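Local coordinates for protein exotoxin 5 (Staphylococcus aureus subsp. aureus COL, PDB 3R2I) that is of unknown function but belongs to the staphylococcal superantigen-like proteins, extracellular relatives of the superantigen toxins that probably act on components of host immunity, at residues N76-S81 against K114-D119; L118-V123 against G137-K142. One frame throughout, in Å; residues are numbered along the deposited sequence.

Interaction 1 (N76-S81 against K114-D119); sequences NISVKS and KTHGLD
V79 and T115 form an antiparallel hydrogen-bonded pair: V79 N gives its hydrogen to T115 O at 3.0 Å, and T115 N returns one to V79 O at 2.8 Å. I77, two residues before V79, pairs with L118, three after T115, I77 N to L118 O at 2.7 Å and L118 N to I77 O at 3.0 Å. The register thus slips by one: G117 and L118 both face I77, a G1 beta bulge, and N76 and I77 both face L118, a second. G117 N lies 3.3 Å from I77 O at a poor angle and bonds instead to a water at 3.1 Å. That water also donates to N76 OD1, which K142 NZ holds as well. With OG turned beside its backbone N (chi1 -69°), S78 OG shares a hydrogen bond with H116 ND1, 2.8 Å, at the ring's edge and near its plane; either could be the donor. N76 N bonds to D119 OD1; T75 OG1 is a second partner of that oxygen. Behind these polar groups V79 CG1 meets L118 CD1 at 4.2 Å. I77 and V79 turn inward, where strand 87-94 covers them through F92 and L90, while L118 packs on I139 of strand 133-141.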
loop_
_atom_site.group_PDB
_atom_site.type_symbol
_atom_site.label_atom_id
_atom_site.label_comp_id
_atom_site.label_asym_id
_atom_site.label_seq_id
_atom_site.Cartn_x
_atom_site.Cartn_y
_atom_site.Cartn_z
ATOM N N ASN A 76 -3.299 -15.019 6.602
ATOM C CA ASN A 76 -2.886 -16.162 7.426
ATOM C C ASN A 76 -2.049 -17.146 6.656
ATOM O O ASN A 76 -2.343 -18.310 6.598
ATOM C CB ASN A 76 -4.119 -16.868 7.994
ATOM C CG ASN A 76 -3.755 -17.874 9.100
ATOM O OD1 ASN A 76 -2.718 -17.740 9.762
ATOM N ND2 ASN A 76 -4.624 -18.860 9.316
ATOM N N ILE A 77 -0.958 -16.656 6.117
ATOM C CA ILE A 77 -0.094 -17.449 5.284
ATOM C C ILE A 77 1.094 -17.975 6.050
ATOM O O ILE A 77 1.647 -17.283 6.913
ATOM C CB ILE A 77 0.413 -16.574 4.143
ATOM C CG1 ILE A 77 -0.781 -16.031 3.342
ATOM C CG2 ILE A 77 1.306 -17.366 3.223
ATOM C CD1 ILE A 77 -0.495 -14.723 2.657
ATOM N N SER A 78 1.459 -19.214 5.741
ATOM C CA SER A 78 2.622 -19.847 6.328
ATOM C C SER A 78 3.588 -20.010 5.174
ATOM O O SER A 78 3.217 -20.558 4.134
ATOM C CB SER A 78 2.261 -21.170 6.971
ATOM O OG SER A 78 1.454 -20.938 8.129
ATOM N N VAL A 79 4.809 -19.504 5.333
ATOM C CA VAL A 79 5.776 -19.556 4.249
ATOM C C VAL A 79 7.204 -19.327 4.737
ATOM O O VAL A 79 7.427 -18.850 5.855
ATOM C CB VAL A 79 5.403 -18.515 3.176
ATOM C CG1 VAL A 79 5.521 -17.124 3.726
ATOM C CG2 VAL A 79 6.232 -18.692 1.885
ATOM N N LYS A 80 8.148 -19.699 3.877
ATOM C CA LYS A 80 9.573 -19.616 4.113
ATOM C C LYS A 80 10.187 -18.988 2.850
ATOM O O LYS A 80 9.719 -19.271 1.723
ATOM C CB LYS A 80 10.087 -21.044 4.314
ATOM C CG LYS A 80 11.564 -21.182 4.549
ATOM C CD LYS A 80 11.925 -22.657 4.634
ATOM C CE LYS A 80 13.399 -22.885 4.407
ATOM N NZ LYS A 80 13.740 -24.345 4.331
ATOM N N SER A 81 11.214 -18.154 2.989
ATOM C CA SER A 81 11.770 -17.527 1.786
ATOM C C SER A 81 12.657 -18.471 1.014
ATOM O O SER A 81 13.369 -19.290 1.612
ATOM C CB SER A 81 12.560 -16.249 2.074
ATOM O OG SER A 81 13.888 -16.480 2.491
ATOM N N LYS A 114 10.440 -20.838 8.471
ATOM C CA LYS A 114 9.030 -20.847 8.119
ATOM C C LYS A 114 8.290 -19.963 9.120
ATOM O O LYS A 114 8.412 -20.146 10.322
ATOM C CB LYS A 114 8.461 -22.245 8.121
ATOM C CG LYS A 114 7.134 -22.317 7.411
ATOM C CD LYS A 114 6.548 -23.727 7.397
ATOM C CE LYS A 114 5.197 -23.739 6.665
ATOM N NZ LYS A 114 4.418 -24.992 6.909
ATOM N N THR A 115 7.546 -18.994 8.603
ATOM C CA THR A 115 6.823 -18.034 9.418
ATOM C C THR A 115 5.321 -18.203 9.230
ATOM O O THR A 115 4.813 -18.332 8.116
ATOM C CB THR A 115 7.245 -16.617 9.033
ATOM O OG1 THR A 115 8.659 -16.511 9.176
ATOM C CG2 THR A 115 6.571 -15.555 9.899
ATOM N N HIS A 116 4.596 -18.146 10.331
ATOM C CA HIS A 116 3.174 -18.361 10.262
ATOM C C HIS A 116 2.366 -17.140 10.599
ATOM O O HIS A 116 2.853 -16.191 11.218
ATOM C CB HIS A 116 2.809 -19.472 11.238
ATOM C CG HIS A 116 3.588 -20.740 11.051
ATOM N ND1 HIS A 116 3.181 -21.749 10.202
ATOM C CD2 HIS A 116 4.716 -21.191 11.653
ATOM C CE1 HIS A 116 4.038 -22.755 10.269
ATOM N NE2 HIS A 116 4.975 -22.444 11.148
ATOM N N GLY A 117 1.111 -17.174 10.175
ATOM C CA GLY A 117 0.175 -16.109 10.454
ATOM C C GLY A 117 0.461 -14.780 9.770
ATOM O O GLY A 117 0.214 -13.721 10.336
ATOM N N LEU A 118 0.955 -14.821 8.549
ATOM C CA LEU A 118 1.256 -13.577 7.854
ATOM C C LEU A 118 0.143 -13.171 6.898
ATOM O O LEU A 118 -0.551 -14.021 6.338
ATOM C CB LEU A 118 2.563 -13.712 7.064
ATOM C CG LEU A 118 3.843 -13.983 7.827
ATOM C CD1 LEU A 118 4.942 -14.249 6.793
ATOM C CD2 LEU A 118 4.206 -12.813 8.783
ATOM N N ASP A 119 -0.055 -11.865 6.787
ATOM C CA ASP A 119 -0.998 -11.286 5.846
ATOM C C ASP A 119 -0.181 -10.582 4.799
ATOM O O ASP A 119 0.860 -10.002 5.116
ATOM C CB ASP A 119 -1.895 -10.231 6.485
ATOM C CG ASP A 119 -2.958 -10.814 7.373
ATOM O OD1 ASP A 119 -3.177 -12.042 7.358
ATOM O OD2 ASP A 119 -3.581 -10.014 8.097
HETATM O O HOH W 1 -0.438 -19.438 8.694
#

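Interaction 2 (L118-V123 against G137-K142); sequences LDVFAV and GGITKK
G137 opens its side of the contact through a water, which donates to G137 O at 2.7 Å and to F121 O at 2.8 Å and so bridges the two segments where direct pairing has stopped. G138 follows with a backbone of positive phi (71°). Its carbonyl takes the hydrogen of F121 N at 2.9 Å and also receives the CA-H of V120. From I139 the strands pair antiparallel, one residue to one, with no bulge. I139 sits opposite V120 in a non-hydrogen-bonded pair; its CG1 runs beside V120 CG2, the two side chains pointing the same way, while CG2, anti to the backbone N, reaches L118 CD2 at 4.0 Å. These aliphatic groups belong to the core of the OB-fold, the small beta-barrel that forms one domain of superantigen-like proteins, and V101 of strand 97-103 packs against both V120 and I139. T140 then pairs with D119 through two backbone bonds, D119 N to T140 O and T140 N to D119 O, each 2.9 Å. On the other face from I139, T140 OG1 lies 3.3 Å from D119 CB, placed there by a chi1 of 53°. K141 turns its side chain away from the strand of L118, while its N is held by E179. At K142 the carboxylate of D119, whose OD1 is bonded to T75 OG1, crosses the side chain at about a right angle, OD2 lying 3.4 Å from K142 CA and OD1 against CB; the extended chain leads away from the carboxylate and ends with NZ at N76 OD1.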
loop_
_atom_site.group_PDB
_atom_site.type_symbol
_atom_site.label_atom_id
_atom_site.label_comp_id
_atom_site.label_asym_id
_atom_site.label_seq_id
_atom_site.Cartn_x
_atom_site.Cartn_y
_atom_site.Cartn_z
ATOM N N LEU A 118 0.955 -14.821 8.549
ATOM C CA LEU A 118 1.256 -13.577 7.854
ATOM C C LEU A 118 0.143 -13.171 6.898
ATOM O O LEU A 118 -0.551 -14.021 6.338
ATOM C CB LEU A 118 2.563 -13.712 7.064
ATOM C CG LEU A 118 3.843 -13.983 7.827
ATOM C CD1 LEU A 118 4.942 -14.249 6.793
ATOM C CD2 LEU A 118 4.206 -12.813 8.783
ATOM N N ASP A 119 -0.055 -11.865 6.787
ATOM C CA ASP A 119 -0.998 -11.286 5.846
ATOM C C ASP A 119 -0.181 -10.582 4.799
ATOM O O ASP A 119 0.860 -10.002 5.116
ATOM C CB ASP A 119 -1.895 -10.231 6.485
ATOM C CG ASP A 119 -2.958 -10.814 7.373
ATOM O OD1 ASP A 119 -3.177 -12.042 7.358
ATOM O OD2 ASP A 119 -3.581 -10.014 8.097
ATOM N N VAL A 120 -0.680 -10.566 3.567
ATOM C CA VAL A 120 0.026 -9.904 2.490
ATOM C C VAL A 120 -0.884 -9.038 1.638
ATOM O O VAL A 120 -1.953 -9.464 1.244
ATOM C CB VAL A 120 0.794 -10.931 1.584
ATOM C CG1 VAL A 120 1.296 -10.276 0.357
ATOM C CG2 VAL A 120 1.993 -11.581 2.384
ATOM N N PHE A 121 -0.464 -7.790 1.416
ATOM C CA PHE A 121 -1.185 -6.891 0.550
ATOM C C PHE A 121 -0.365 -6.916 -0.713
ATOM O O PHE A 121 0.789 -6.498 -0.734
ATOM C CB PHE A 121 -1.309 -5.483 1.086
ATOM C CG PHE A 121 -2.058 -4.574 0.153
ATOM C CD1 PHE A 121 -3.430 -4.623 0.081
ATOM C CD2 PHE A 121 -1.396 -3.685 -0.653
ATOM C CE1 PHE A 121 -4.123 -3.806 -0.794
ATOM C CE2 PHE A 121 -2.091 -2.859 -1.507
ATOM C CZ PHE A 121 -3.445 -2.926 -1.582
ATOM N N ALA A 122 -0.967 -7.396 -1.774
ATOM C CA ALA A 122 -0.224 -7.586 -3.024
ATOM C C ALA A 122 -0.715 -6.736 -4.153
ATOM O O ALA A 122 -1.917 -6.563 -4.357
ATOM C CB ALA A 122 -0.261 -9.064 -3.430
ATOM N N VAL A 123 0.244 -6.138 -4.836
ATOM C CA VAL A 123 -0.025 -5.309 -5.996
ATOM C C VAL A 123 0.961 -5.820 -7.019
ATOM O O VAL A 123 2.136 -5.946 -6.727
ATOM C CB VAL A 123 0.312 -3.867 -5.737
ATOM C CG1 VAL A 123 0.199 -3.078 -7.070
ATOM C CG2 VAL A 123 -0.584 -3.317 -4.644
ATOM N N GLY A 137 6.972 -6.508 -0.848
ATOM C CA GLY A 137 6.563 -6.165 0.521
ATOM C C GLY A 137 5.132 -6.434 0.911
ATOM O O GLY A 137 4.554 -7.454 0.529
ATOM N N GLY A 138 4.553 -5.522 1.686
ATOM C CA GLY A 138 3.173 -5.657 2.094
ATOM C C GLY A 138 2.869 -6.751 3.103
ATOM O O GLY A 138 1.706 -7.136 3.263
ATOM N N ILE A 139 3.889 -7.183 3.841
ATOM C CA ILE A 139 3.778 -8.285 4.802
ATOM C C ILE A 139 3.529 -7.778 6.192
ATOM O O ILE A 139 4.283 -6.980 6.692
ATOM C CB ILE A 139 5.069 -9.099 4.784
ATOM C CG1 ILE A 139 5.383 -9.561 3.347
ATOM C CG2 ILE A 139 5.002 -10.325 5.711
ATOM C CD1 ILE A 139 6.882 -9.853 3.149
ATOM N N THR A 140 2.435 -8.221 6.801
ATOM C CA THR A 140 2.072 -7.820 8.168
ATOM C C THR A 140 1.713 -9.043 8.969
ATOM O O THR A 140 1.537 -10.100 8.411
ATOM C CB THR A 140 0.825 -6.895 8.166
ATOM O OG1 THR A 140 -0.228 -7.527 7.433
ATOM C CG2 THR A 140 1.142 -5.519 7.513
ATOM N N LYS A 141 1.641 -8.901 10.279
ATOM C CA LYS A 141 1.208 -9.969 11.144
ATOM C C LYS A 141 -0.311 -9.936 11.204
ATOM O O LYS A 141 -0.910 -8.874 11.364
ATOM C CB LYS A 141 1.792 -9.807 12.538
ATOM C CG LYS A 141 3.290 -10.018 12.587
ATOM C CD LYS A 141 3.844 -10.006 14.047
ATOM C CE LYS A 141 5.358 -10.183 14.041
ATOM N NZ LYS A 141 5.957 -10.139 15.403
ATOM N N LYS A 142 -0.945 -11.094 11.066
ATOM C CA LYS A 142 -2.410 -11.145 11.084
ATOM C C LYS A 142 -2.984 -10.665 12.414
ATOM O O LYS A 142 -2.279 -10.652 13.436
ATOM C CB LYS A 142 -2.918 -12.570 10.831
ATOM C CG LYS A 142 -2.769 -13.516 12.049
ATOM C CD LYS A 142 -3.239 -14.916 11.696
ATOM C CE LYS A 142 -3.221 -15.840 12.907
ATOM N NZ LYS A 142 -3.578 -17.251 12.528
HETATM O O HOH W 2 2.969 -7.942 -1.643
#

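In the fold
Strand 118-120 serves both interactions, pairing near its start with 76-81 in interaction 1 and along its length with 137-142 in interaction 2, so that L118 and D119 have partners on both. Interaction 1 is partly buried and lies farther from the centre of the chain; beside its bulge lie a water and polar side chains, at the solvent-exposed side. Interaction 2 is mostly buried, with unbulged pairing and aliphatic packing, and its water lies at the glycine end. The two meet directly: K142 N probably bonds to G117 O, and I77 CD1 packs on V120 CG2, so that their apolar sides touch.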